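PDB 4LYP: Exo-beta-1,4-mannosidase from Rhizomucor miehei, which hydrolyses beta-mannosidic bonds, probably removing terminal mannose from beta-1,4-linked substrates, and can also transfer sugar units to acceptors by transglycosylation. Local coordinates for residues M66-D71 and R78-L83; N95-A100 and S232-N237; G104-D107 and M112-S115; Y123-F128 and Q213-T218; V129-L134 and K222-D227. All coordinates share one frame; numbering follows the deposited sequence. Where two conformers were deposited one is given.

Interaction 1: M66-D71 and R78-L83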
# COMPACT_ATOMS: atom_id res chain seq x y z
N MET A 66 -1.38 1.60 11.66
CA MET A 66 -1.28 2.75 12.54
C MET A 66 -2.51 2.84 13.43
O MET A 66 -2.42 3.04 14.66
CB MET A 66 -1.08 3.99 11.69
CG MET A 66 -1.37 5.32 12.43
SD MET A 66 -0.96 6.79 11.46
CE MET A 66 -2.20 6.66 10.17
N ASN A 67 -3.72 2.68 12.85
CA ASN A 67 -4.94 2.78 13.65
C ASN A 67 -5.11 1.64 14.62
O ASN A 67 -5.61 1.85 15.73
CB ASN A 67 -6.17 2.88 12.77
CG ASN A 67 -6.43 4.31 12.31
OD1 ASN A 67 -7.06 5.09 13.10
ND2 ASN A 67 -5.97 4.67 11.19
N LEU A 68 -4.67 0.43 14.28
CA LEU A 68 -4.73 -0.68 15.25
C LEU A 68 -3.67 -0.55 16.35
O LEU A 68 -3.91 -0.99 17.49
CB LEU A 68 -4.59 -2.04 14.55
CG LEU A 68 -5.82 -2.50 13.78
CD1 LEU A 68 -5.50 -3.78 13.09
CD2 LEU A 68 -7.04 -2.64 14.66
N GLY A 69 -2.52 0.09 16.07
CA GLY A 69 -1.51 0.29 17.08
C GLY A 69 -1.84 1.39 18.07
O GLY A 69 -1.18 1.50 19.10
N ALA A 70 -2.84 2.21 17.75
CA ALA A 70 -3.22 3.31 18.66
C ALA A 70 -3.79 2.75 19.99
O ALA A 70 -4.24 1.62 20.01
CB ALA A 70 -4.27 4.13 17.93
N ASP A 71 -3.76 3.58 21.02
CA ASP A 71 -4.33 3.09 22.31
C ASP A 71 -5.84 2.94 22.18
O ASP A 71 -6.50 3.35 21.14
CB ASP A 71 -4.00 4.01 23.47
CG ASP A 71 -4.47 5.45 23.28
OD1 ASP A 71 -5.47 5.75 22.56
OD2 ASP A 71 -3.87 6.29 24.02
N ARG A 78 -4.14 -2.67 20.26
CA ARG A 78 -2.68 -2.83 20.06
C ARG A 78 -2.29 -4.30 20.20
O ARG A 78 -1.41 -4.76 19.48
CB ARG A 78 -1.98 -1.93 21.06
CG ARG A 78 -0.48 -1.96 20.87
CD ARG A 78 0.24 -0.99 21.86
NE ARG A 78 -0.20 0.36 21.52
CZ ARG A 78 -0.31 1.35 22.43
NH1 ARG A 78 -0.01 1.17 23.73
NH2 ARG A 78 -0.80 2.53 22.07
N LYS A 79 -2.89 -5.04 21.12
CA LYS A 79 -2.56 -6.46 21.25
C LYS A 79 -2.95 -7.19 19.97
O LYS A 79 -2.27 -8.15 19.57
CB LYS A 79 -3.28 -7.07 22.44
CG LYS A 79 -2.75 -6.47 23.72
CD LYS A 79 -3.24 -7.28 24.93
CE LYS A 79 -4.65 -6.99 25.42
NZ LYS A 79 -4.98 -8.05 26.43
N ARG A 80 -4.07 -6.82 19.34
CA ARG A 80 -4.42 -7.43 18.06
C ARG A 80 -3.39 -7.07 16.97
O ARG A 80 -2.96 -7.93 16.23
CB ARG A 80 -5.81 -6.96 17.63
CG ARG A 80 -6.14 -7.31 16.21
CD ARG A 80 -7.55 -6.84 15.81
NE ARG A 80 -7.74 -6.83 14.40
CZ ARG A 80 -8.75 -6.25 13.79
NH1 ARG A 80 -9.79 -5.78 14.46
NH2 ARG A 80 -8.73 -6.17 12.49
N MET A 81 -2.93 -5.82 16.95
CA MET A 81 -1.87 -5.43 16.00
C MET A 81 -0.66 -6.30 16.18
O MET A 81 -0.08 -6.82 15.24
CB MET A 81 -1.54 -3.95 16.17
CG MET A 81 -0.48 -3.45 15.17
SD MET A 81 1.23 -3.61 15.76
CE MET A 81 1.34 -2.27 16.92
N GLU A 82 -0.22 -6.45 17.43
CA GLU A 82 0.95 -7.23 17.73
C GLU A 82 0.79 -8.69 17.31
O GLU A 82 1.70 -9.28 16.71
CB GLU A 82 1.28 -7.12 19.22
CG GLU A 82 1.79 -5.71 19.57
CD GLU A 82 1.75 -5.41 21.10
OE1 GLU A 82 2.22 -4.33 21.47
OE2 GLU A 82 1.16 -6.19 21.92
N LEU A 83 -0.40 -9.26 17.50
CA LEU A 83 -0.67 -10.62 17.07
C LEU A 83 -0.66 -10.75 15.54
O LEU A 83 -0.14 -11.71 15.00
CB LEU A 83 -2.01 -11.08 17.65
CG LEU A 83 -2.49 -12.46 17.21
CD1 LEU A 83 -1.54 -13.59 17.49
CD2 LEU A 83 -3.91 -12.71 17.74
O HOH W 1 -4.93 -0.36 21.81
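Arg78 reaches back over the C-terminal end of helix 65-69 and grips the carbonyl oxygen of Gly69. Helix 78-90, which begins with this arginine, is the first barrel helix of the TIM-barrel fold, the connection in a beta-alpha-beta crossover between the parallel strands 53-61 and 95-99. From Arg78 CB, which lies 4.0 Å from Gly69 O, the chain runs past this oxygen through CG and CD at van der Waals range. A bend at chi3 (-63°) then swings the guanidinium round it. Arg78 NE makes the shorter and straighter bond, 2.8 Å to Gly69 O with an N-H...O angle of 158°. Arg78 NH2 adds a second at 3.2 Å to the same Gly69 O, lying in the carbonyl plane. The grip is side-on, with NE and NH2 converging on one atom that lies almost in the guanidinium plane. The tip of Arg78 also makes a cation-pi contact with Tyr133 of helix 125-140, which places the guanidinium between the end of segment 66-71 and helix 125-140.

Deeper in the contact the packing is apolar: Met81 CB meets Leu68 CB at 3.9 Å. On the flank Leu68 lays its CD2 over the centre of one guanidinium face of Arg80, whose charge is paired with Glu84 one turn further along the helix. A water bridges the backbones at the helix start, giving a hydrogen to Ala70 O and accepting from Arg78 N at 2.9 Å.

Interaction 2: N95-A100 and S232-N237; sequences NLRVMA and SWQIAN
Arg97, Gln234 and Asn237 all carry CG anti to the backbone N, with chi1 within a few degrees of 180° in each, and this sends the three side chains away from their own backbones to a common meeting point. Arg97 stays extended as far as NE, so its guanidinium spans the interval between two strands whose CA atoms, at Arg97 and Gln234, are 9.4 Å apart. There it crosses the Gln234 side chain at about a right angle. Arg97 NE bonds to Gln234 OE1 at 2.9 Å, in the plane of the amide and on a lone pair. Arg97 NH2 reaches the same Gln234 OE1 at 3.1 Å, but from above the amide plane, as the two flat groups are steeply inclined to each other.

Strands 95-99 and 230-234 are the second and fourth of the TIM barrel, with strand 144-148 between them, so these bonds run through the barrel interior near its C-terminal mouth. Asn237 follows the fourth strand and directly precedes Glu238, which lines the guanidine pocket; an Asn-Glu pair at this place is a hallmark of clan GH-A, to which family 5 belongs. Arg97 NH2 donates to Asn237 OD1 at 2.8 Å and 160°, fixing the amide, while Asn237 ND2 donates to Asn151.

The remaining guanidinium nitrogen, Arg97 NH1, forms a salt bridge to Glu337 and a hydrogen bond to Asn61. Gln234 NE2 donates to Glu336 and Ser264, and Gln234 OE1 also bonds to Thr148 OG1.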
# COMPACT_ATOMS: atom_id res chain seq x y z
N ASN A 95 8.12 -7.43 4.86
CA ASN A 95 7.92 -6.08 4.39
C ASN A 95 6.44 -5.75 4.44
O ASN A 95 5.61 -6.52 3.94
CB ASN A 95 8.43 -5.94 2.92
CG ASN A 95 8.31 -4.53 2.36
OD1 ASN A 95 7.36 -4.24 1.61
ND2 ASN A 95 9.22 -3.65 2.73
N LEU A 96 6.11 -4.63 5.15
CA LEU A 96 4.71 -4.15 5.16
C LEU A 96 4.66 -2.78 4.50
O LEU A 96 5.43 -1.87 4.82
CB LEU A 96 4.15 -4.00 6.59
CG LEU A 96 4.21 -5.30 7.42
CD1 LEU A 96 3.60 -5.01 8.78
CD2 LEU A 96 3.44 -6.46 6.74
N ARG A 97 3.72 -2.66 3.56
CA ARG A 97 3.34 -1.34 3.01
C ARG A 97 2.26 -0.80 3.92
O ARG A 97 1.22 -1.44 4.11
CB ARG A 97 2.92 -1.49 1.55
CG ARG A 97 2.49 -0.17 0.94
CD ARG A 97 2.47 -0.29 -0.57
NE ARG A 97 1.91 0.92 -1.21
CZ ARG A 97 0.68 1.07 -1.67
NH1 ARG A 97 -0.26 0.16 -1.44
NH2 ARG A 97 0.37 2.20 -2.31
N VAL A 98 2.52 0.35 4.52
CA VAL A 98 1.70 0.90 5.58
C VAL A 98 1.30 2.33 5.19
O VAL A 98 1.92 2.96 4.37
CB VAL A 98 2.37 0.82 6.97
CG1 VAL A 98 2.74 -0.63 7.26
CG2 VAL A 98 3.54 1.75 7.07
N MET A 99 0.28 2.80 5.86
CA MET A 99 -0.19 4.16 5.62
C MET A 99 0.26 5.08 6.76
O MET A 99 -0.04 4.90 7.88
CB MET A 99 -1.72 4.15 5.47
CG MET A 99 -2.35 5.49 5.06
SD MET A 99 -1.63 6.39 3.62
CE MET A 99 -3.26 6.58 2.98
N ALA A 100 1.03 6.09 6.38
CA ALA A 100 1.63 7.06 7.29
C ALA A 100 0.98 8.45 7.07
O ALA A 100 1.66 9.49 7.15
CB ALA A 100 3.10 7.13 7.14
N SER A 232 11.32 2.60 2.61
CA SER A 232 11.12 3.69 1.66
C SER A 232 10.05 4.66 2.13
O SER A 232 9.13 4.28 2.90
CB SER A 232 10.78 3.15 0.25
OG SER A 232 9.53 2.51 0.32
N TRP A 233 10.16 5.88 1.65
CA TRP A 233 9.07 6.89 1.72
C TRP A 233 8.38 6.86 0.38
O TRP A 233 9.03 6.95 -0.66
CB TRP A 233 9.65 8.27 1.92
CG TRP A 233 10.36 8.37 3.23
CD1 TRP A 233 11.74 8.38 3.47
CD2 TRP A 233 9.76 8.42 4.54
NE1 TRP A 233 11.99 8.39 4.82
CE2 TRP A 233 10.82 8.42 5.51
CE3 TRP A 233 8.42 8.47 4.99
CZ2 TRP A 233 10.57 8.46 6.86
CZ3 TRP A 233 8.18 8.49 6.34
CH2 TRP A 233 9.25 8.50 7.27
N GLN A 234 7.06 6.74 0.40
CA GLN A 234 6.28 6.66 -0.85
C GLN A 234 5.42 7.89 -0.98
O GLN A 234 4.67 8.22 -0.03
CB GLN A 234 5.48 5.37 -0.87
CG GLN A 234 4.60 5.26 -2.11
CD GLN A 234 4.10 3.84 -2.18
OE1 GLN A 234 3.06 3.52 -1.56
NE2 GLN A 234 4.84 2.95 -2.87
N ILE A 235 5.56 8.59 -2.11
CA ILE A 235 4.87 9.90 -2.27
C ILE A 235 3.39 9.78 -1.84
O ILE A 235 2.89 10.53 -0.98
CB ILE A 235 5.00 10.38 -3.70
CG1 ILE A 235 6.45 10.73 -4.09
CG2 ILE A 235 4.11 11.65 -3.87
CD1 ILE A 235 6.64 11.01 -5.58
N ALA A 236 2.66 8.88 -2.53
CA ALA A 236 1.24 8.78 -2.27
C ALA A 236 0.77 7.51 -2.93
O ALA A 236 1.32 7.01 -3.90
CB ALA A 236 0.42 9.97 -2.85
N ASN A 237 -0.38 7.00 -2.44
CA ASN A 237 -1.04 5.86 -3.08
C ASN A 237 -1.72 6.34 -4.39
O ASN A 237 -2.66 7.14 -4.35
CB ASN A 237 -2.08 5.30 -2.12
CG ASN A 237 -2.79 4.14 -2.71
OD1 ASN A 237 -2.13 3.18 -3.20
ND2 ASN A 237 -4.10 4.16 -2.70

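Interaction 3: G104-D107 and M112-S115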
# COMPACT_ATOMS: atom_id res chain seq x y z
N GLY A 104 -8.46 14.37 8.37
CA GLY A 104 -9.85 14.66 8.77
C GLY A 104 -10.49 15.66 7.80
O GLY A 104 -9.97 15.87 6.69
N PRO A 105 -11.59 16.30 8.17
CA PRO A 105 -12.25 16.18 9.51
C PRO A 105 -12.88 14.80 9.75
O PRO A 105 -13.13 14.03 8.79
CB PRO A 105 -13.30 17.28 9.45
CG PRO A 105 -13.59 17.50 8.06
CD PRO A 105 -12.31 17.26 7.27
N ASP A 106 -13.17 14.51 11.01
CA ASP A 106 -13.57 13.18 11.43
C ASP A 106 -15.07 12.94 11.35
O ASP A 106 -15.57 11.94 11.88
CB ASP A 106 -13.09 12.94 12.89
CG ASP A 106 -11.53 12.82 12.97
OD1 ASP A 106 -11.00 12.08 12.09
OD2 ASP A 106 -10.92 13.41 13.84
N ASP A 107 -15.81 13.81 10.64
CA ASP A 107 -17.22 13.62 10.37
C ASP A 107 -17.46 13.19 8.93
O ASP A 107 -18.60 13.34 8.41
CB ASP A 107 -18.00 14.93 10.69
CG ASP A 107 -17.65 16.05 9.77
OD1 ASP A 107 -16.64 16.02 9.03
OD2 ASP A 107 -18.36 17.11 9.81
N MET A 112 -10.82 6.45 7.15
CA MET A 112 -10.27 6.04 8.43
C MET A 112 -10.60 7.04 9.50
O MET A 112 -10.44 8.25 9.32
CB MET A 112 -8.75 6.01 8.29
CG MET A 112 -8.27 4.90 7.30
SD MET A 112 -6.66 5.24 6.48
CE MET A 112 -5.48 5.12 7.83
N ARG A 113 -11.04 6.55 10.65
CA ARG A 113 -11.40 7.40 11.77
C ARG A 113 -10.90 6.73 13.06
O ARG A 113 -11.08 5.51 13.22
CB ARG A 113 -12.95 7.58 11.85
CG ARG A 113 -13.38 8.65 12.85
CD ARG A 113 -14.87 8.71 13.05
NE ARG A 113 -15.58 9.11 11.85
CZ ARG A 113 -16.54 8.51 11.17
NH1 ARG A 113 -16.95 7.31 11.55
NH2 ARG A 113 -17.14 9.14 10.12
N PRO A 114 -10.36 7.47 14.02
CA PRO A 114 -10.05 8.90 13.88
C PRO A 114 -8.83 9.10 12.94
O PRO A 114 -7.95 8.21 12.84
CB PRO A 114 -9.71 9.33 15.35
CG PRO A 114 -9.17 8.05 15.98
CD PRO A 114 -9.88 6.90 15.30
N SER A 115 -8.80 10.26 12.28
CA SER A 115 -7.71 10.61 11.40
C SER A 115 -6.42 10.95 12.20
O SER A 115 -6.45 11.42 13.34
CB SER A 115 -8.11 11.79 10.55
OG SER A 115 -8.45 12.95 11.32
O HOH W 2 -8.46 12.64 14.82
O HOH W 3 -11.69 10.69 9.77
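Asp106 and Ser115 join two irregular pieces of the long loop that leads from the second barrel strand, 95-99, to helix 125-140, folding it back on itself. The direct polar bonds centre on one carboxylate oxygen. Ser115 N donates to Asp106 OD1 at 2.9 Å and 163°, and Ser115 OG donates to the same Asp106 OD1 at 2.8 Å; the two come from opposite faces of the carboxylate plane. The serine hydroxyl stands between its own backbone N and carbonyl carbon (chi1 59°), which allows both groups of one residue to hold the same oxygen.

A backbone acceptor serves the second residue pair. Arg113, bent at chi3, brings NE to Asp106 O at 2.8 Å, with the oxygen tilted from the guanidinium plane, while its NH1 is bonded to the carbonyl of Tyr405. Waters complete the link: one joins Asp106 OD2 to Ser115 O, another Asp106 OD1 to Met112 O.

Cis peptide bonds precede both Pro105 and Pro114. With two protein donors and a water on OD1, the Asp106 carboxylate is probably kept ionised.

Interaction 4: Y123-F128 and Q213-T218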
# COMPACT_ATOMS: atom_id res chain seq x y z
N TYR A 123 -2.36 17.26 14.80
CA TYR A 123 -2.28 15.82 14.80
C TYR A 123 -3.05 15.22 15.99
O TYR A 123 -3.11 15.80 17.09
CB TYR A 123 -0.83 15.32 14.83
CG TYR A 123 -0.18 15.53 13.50
CD1 TYR A 123 -0.22 14.53 12.51
CD2 TYR A 123 0.46 16.76 13.16
CE1 TYR A 123 0.32 14.77 11.28
CE2 TYR A 123 1.00 17.00 11.92
CZ TYR A 123 0.94 15.99 10.96
OH TYR A 123 1.48 16.17 9.74
N ASN A 124 -3.60 14.03 15.77
CA ASN A 124 -4.16 13.21 16.84
C ASN A 124 -3.00 12.36 17.35
O ASN A 124 -2.58 11.40 16.69
CB ASN A 124 -5.29 12.33 16.28
CG ASN A 124 -5.99 11.57 17.32
OD1 ASN A 124 -5.33 11.05 18.27
ND2 ASN A 124 -7.32 11.41 17.21
N GLU A 125 -2.43 12.73 18.48
CA GLU A 125 -1.24 12.08 19.01
C GLU A 125 -1.52 10.64 19.29
O GLU A 125 -0.63 9.80 19.17
CB GLU A 125 -0.75 12.83 20.23
CG GLU A 125 0.44 12.17 20.90
CD GLU A 125 1.75 12.11 20.03
OE1 GLU A 125 2.71 11.45 20.53
OE2 GLU A 125 1.83 12.67 18.94
N GLY A 126 -2.74 10.27 19.73
CA GLY A 126 -3.06 8.86 19.97
C GLY A 126 -2.82 8.07 18.66
O GLY A 126 -2.29 6.91 18.67
N VAL A 127 -3.25 8.59 17.55
CA VAL A 127 -3.12 7.86 16.30
C VAL A 127 -1.61 7.86 15.87
O VAL A 127 -1.11 6.83 15.45
CB VAL A 127 -4.01 8.49 15.18
CG1 VAL A 127 -3.77 7.82 13.84
CG2 VAL A 127 -5.47 8.40 15.59
N PHE A 128 -0.91 8.96 16.03
CA PHE A 128 0.50 8.98 15.73
C PHE A 128 1.28 7.97 16.51
O PHE A 128 2.18 7.29 15.99
CB PHE A 128 1.03 10.41 15.90
CG PHE A 128 2.03 10.87 14.87
CD1 PHE A 128 3.00 10.01 14.29
CD2 PHE A 128 1.96 12.23 14.41
CE1 PHE A 128 3.87 10.51 13.31
CE2 PHE A 128 2.91 12.72 13.51
CZ PHE A 128 3.82 11.88 12.92
N GLN A 213 8.70 12.45 8.64
CA GLN A 213 10.12 12.12 8.52
C GLN A 213 10.89 12.48 9.78
O GLN A 213 11.90 11.85 10.12
CB GLN A 213 10.74 12.78 7.30
CG GLN A 213 10.22 12.20 5.98
CD GLN A 213 10.96 12.79 4.78
OE1 GLN A 213 11.23 13.98 4.69
NE2 GLN A 213 11.32 11.93 3.85
N ASN A 214 10.44 13.55 10.50
CA ASN A 214 11.12 13.99 11.74
C ASN A 214 10.49 13.49 13.00
O ASN A 214 10.89 13.88 14.10
CB ASN A 214 11.21 15.51 11.68
CG ASN A 214 12.24 15.91 10.66
OD1 ASN A 214 13.45 15.91 10.95
ND2 ASN A 214 11.81 16.15 9.43
N ARG A 215 9.53 12.58 12.92
CA ARG A 215 8.87 12.05 14.14
C ARG A 215 9.91 11.29 14.97
O ARG A 215 10.63 10.45 14.44
CB ARG A 215 7.76 11.06 13.65
CG ARG A 215 7.09 10.26 14.82
CD ARG A 215 6.28 11.17 15.76
NE ARG A 215 5.58 10.31 16.71
CZ ARG A 215 4.61 10.77 17.51
NH1 ARG A 215 4.23 12.07 17.47
NH2 ARG A 215 3.98 9.93 18.31
N ARG A 216 9.91 11.57 16.28
CA ARG A 216 10.62 10.71 17.20
C ARG A 216 9.70 9.60 17.62
O ARG A 216 8.61 9.83 18.21
CB ARG A 216 11.12 11.54 18.41
CG ARG A 216 11.89 10.67 19.39
CD ARG A 216 12.33 11.56 20.55
NE ARG A 216 12.89 10.68 21.61
CZ ARG A 216 12.21 9.95 22.53
NH1 ARG A 216 10.85 10.01 22.68
NH2 ARG A 216 12.92 9.14 23.32
N ASN A 217 10.10 8.38 17.38
CA ASN A 217 9.32 7.21 17.81
C ASN A 217 9.24 7.22 19.32
O ASN A 217 10.30 7.11 19.99
CB ASN A 217 10.00 5.95 17.27
CG ASN A 217 9.15 4.72 17.46
OD1 ASN A 217 8.74 4.44 18.60
ND2 ASN A 217 8.84 4.00 16.38
N THR A 218 8.06 7.34 19.90
CA THR A 218 7.96 7.46 21.35
C THR A 218 8.27 6.15 22.07
O THR A 218 8.48 6.15 23.29
CB THR A 218 6.53 7.93 21.75
OG1 THR A 218 5.56 6.97 21.28
CG2 THR A 218 6.21 9.33 21.26
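The first turn of helix 125-140, the second barrel helix of the TIM fold, presents Glu125 and Phe128 to Arg215, which comes from the loop following helix 197-213. Arg215 approaches end-on and uses both terminal nitrogens, one for each carboxylate oxygen. Arg215 NH1 meets Glu125 OE2 at 2.9 Å and 164°, on the syn lone pair and nearly in the guanidinium plane. Arg215 NH2 reaches Glu125 OE1 at 3.0 Å from above the carboxylate plane, since the two flat groups are twisted by 44°. This nitrogen has a second acidic partner in Asp132, one helical turn beyond Phe128.

The same guanidinium lies flat on the Phe128 ring, almost parallel to it, with Arg215 CZ 4.0 Å from the Phe128 ring centroid in a cation-pi stack. Arg215 CD covers another part of the same face at 3.9 Å from the Phe128 centroid, a CH-pi contact. The bend at chi2 of Arg215 (66°) sets its chain along the ring, the two side chains running past each other in opposite directions.

At the helix start Asn124 is the N-cap, its OD1 accepting from Val127 N at 3.3 Å. The salt bridge and the stack hold the guanidinium by its edge and by a face respectively, the geometry of a bidentate arginine-carboxylate pair backed by an aromatic ring, here beside a capped helix N-terminus on the outside of a TIM barrel.

Interaction 5: V129-L134 and K222-D227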
# COMPACT_ATOMS: atom_id res chain seq x y z
N VAL A 129 0.95 7.84 17.81
CA VAL A 129 1.63 6.83 18.63
C VAL A 129 1.36 5.43 18.07
O VAL A 129 2.21 4.54 18.21
CB VAL A 129 1.21 7.04 20.11
CG1 VAL A 129 1.57 5.80 20.95
CG2 VAL A 129 1.84 8.27 20.70
N GLY A 130 0.19 5.20 17.46
CA GLY A 130 -0.03 3.90 16.84
C GLY A 130 0.99 3.61 15.76
O GLY A 130 1.41 2.46 15.58
N LEU A 131 1.35 4.63 14.97
CA LEU A 131 2.40 4.43 13.95
C LEU A 131 3.75 4.13 14.62
O LEU A 131 4.51 3.25 14.15
CB LEU A 131 2.47 5.69 13.04
CG LEU A 131 3.43 5.61 11.84
CD1 LEU A 131 3.14 4.43 10.93
CD2 LEU A 131 3.30 6.90 11.08
N ASP A 132 4.07 4.76 15.77
CA ASP A 132 5.29 4.44 16.47
C ASP A 132 5.28 2.97 16.89
O ASP A 132 6.28 2.28 16.74
CB ASP A 132 5.38 5.27 17.80
CG ASP A 132 5.60 6.74 17.61
OD1 ASP A 132 5.96 7.22 16.51
OD2 ASP A 132 5.41 7.46 18.63
N TYR A 133 4.17 2.47 17.44
CA TYR A 133 4.09 1.09 17.86
C TYR A 133 4.14 0.13 16.67
O TYR A 133 4.77 -0.93 16.75
CB TYR A 133 2.81 0.80 18.67
CG TYR A 133 2.93 1.11 20.13
CD1 TYR A 133 3.55 0.24 20.96
CD2 TYR A 133 2.50 2.35 20.64
CE1 TYR A 133 3.68 0.53 22.34
CE2 TYR A 133 2.63 2.66 21.98
CZ TYR A 133 3.24 1.77 22.82
OH TYR A 133 3.37 2.03 24.16
N LEU A 134 3.50 0.49 15.56
CA LEU A 134 3.60 -0.32 14.35
C LEU A 134 5.05 -0.53 13.94
O LEU A 134 5.50 -1.66 13.74
CB LEU A 134 2.76 0.34 13.25
CG LEU A 134 2.92 -0.33 11.85
CD1 LEU A 134 2.42 -1.76 11.88
CD2 LEU A 134 2.13 0.50 10.87
N LYS A 222 13.83 6.22 18.08
CA LYS A 222 14.44 6.53 16.79
C LYS A 222 13.71 7.65 16.07
O LYS A 222 12.46 7.67 16.04
CB LYS A 222 14.49 5.27 15.90
CG LYS A 222 15.44 4.23 16.44
CD LYS A 222 15.52 3.00 15.55
CE LYS A 222 14.32 2.05 15.77
NZ LYS A 222 14.34 0.90 14.76
N ILE A 223 14.45 8.54 15.45
CA ILE A 223 13.82 9.51 14.54
C ILE A 223 13.52 8.75 13.25
O ILE A 223 14.35 7.98 12.75
CB ILE A 223 14.74 10.69 14.28
CG1 ILE A 223 15.16 11.34 15.62
CG2 ILE A 223 14.01 11.70 13.35
CD1 ILE A 223 14.10 11.86 16.41
N TYR A 224 12.31 8.98 12.69
CA TYR A 224 11.91 8.11 11.53
C TYR A 224 12.94 8.11 10.40
O TYR A 224 13.25 7.08 9.81
CB TYR A 224 10.53 8.48 11.01
CG TYR A 224 9.36 8.00 11.82
CD1 TYR A 224 9.42 7.64 13.18
CD2 TYR A 224 8.09 7.95 11.21
CE1 TYR A 224 8.27 7.24 13.88
CE2 TYR A 224 6.95 7.59 11.89
CZ TYR A 224 7.02 7.25 13.21
OH TYR A 224 5.88 6.90 13.87
N LYS A 225 13.42 9.32 10.01
CA LYS A 225 14.36 9.44 8.89
C LYS A 225 15.70 8.76 9.17
O LYS A 225 16.48 8.56 8.24
CB LYS A 225 14.60 10.88 8.51
CG LYS A 225 15.29 11.73 9.58
CD LYS A 225 15.29 13.24 9.18
CE LYS A 225 16.11 14.02 10.16
NZ LYS A 225 16.02 15.46 9.81
N GLU A 226 15.97 8.36 10.42
CA GLU A 226 17.17 7.61 10.76
C GLU A 226 16.88 6.17 11.06
O GLU A 226 17.79 5.44 11.51
CB GLU A 226 17.82 8.32 11.99
CG GLU A 226 18.28 9.72 11.70
CD GLU A 226 19.44 9.72 10.74
OE1 GLU A 226 20.18 8.72 10.64
OE2 GLU A 226 19.75 10.79 10.31
N ASP A 227 15.65 5.68 10.82
CA ASP A 227 15.30 4.34 11.24
C ASP A 227 15.41 3.40 10.05
O ASP A 227 14.64 3.51 9.10
CB ASP A 227 13.83 4.37 11.75
CG ASP A 227 13.40 3.10 12.36
OD1 ASP A 227 14.17 2.08 12.30
OD2 ASP A 227 12.32 3.06 12.99
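Tyr224 meets Asp132 and Leu131 of helix 125-140 with the edge of its ring and its hydroxyl. The Asp132 carboxylate stands almost perpendicular to the ring, the planes 79° apart, and the two side chains cross at about a right angle. In this pose Tyr224 OH donates to Asp132 OD1 at 2.7 Å, on the anti side of the oxygen and close to the carboxylate plane. With CG anti to its carbonyl carbon (chi1 -69°), the Asp132 carboxylate is brought to the phenol.

Leu131, crossing the tyrosine at a slant, brings CD2 into the ring plane at the edge, 3.8 Å from Tyr224 CE2. Its CG packs against Tyr224 OH at 3.4 Å, so the hydroxyl is flanked by apolar carbon as well as by the acid. The Tyr224 side chain also touches Met147 and Trp233, so it lies between helix 125-140 and strands 144-148 and 230-234.

Asp132 OD2 forms a salt bridge with Arg215 and a hydrogen bond with Thr218 OG1. One buried carboxylate thus serves a phenol and a cation through different oxygens, which probably favours its ionised form.

In the fold
Interaction 2 lies deepest, about 6 Å from the chain centre to its own centre, where interlocked side-chain bonds cross the barrel interior beside the pocket; the other four lie 18 to 20 Å out. Interactions 4 and 5 share helix 125-140 and join it to the same loop between helix 197-213 and strand 230-234. They meet where Thr218 OG1 comes to 2.7 Å from Asp132 OD2, yet one is a partly exposed salt bridge with stacking and the other a buried phenol-carboxylate bond. Interaction 1 packs against this helix from another side, through Met66, Ala70 and Arg78. Interaction 3, the water-rich one, abuts the helix start at Asn124 and Val127.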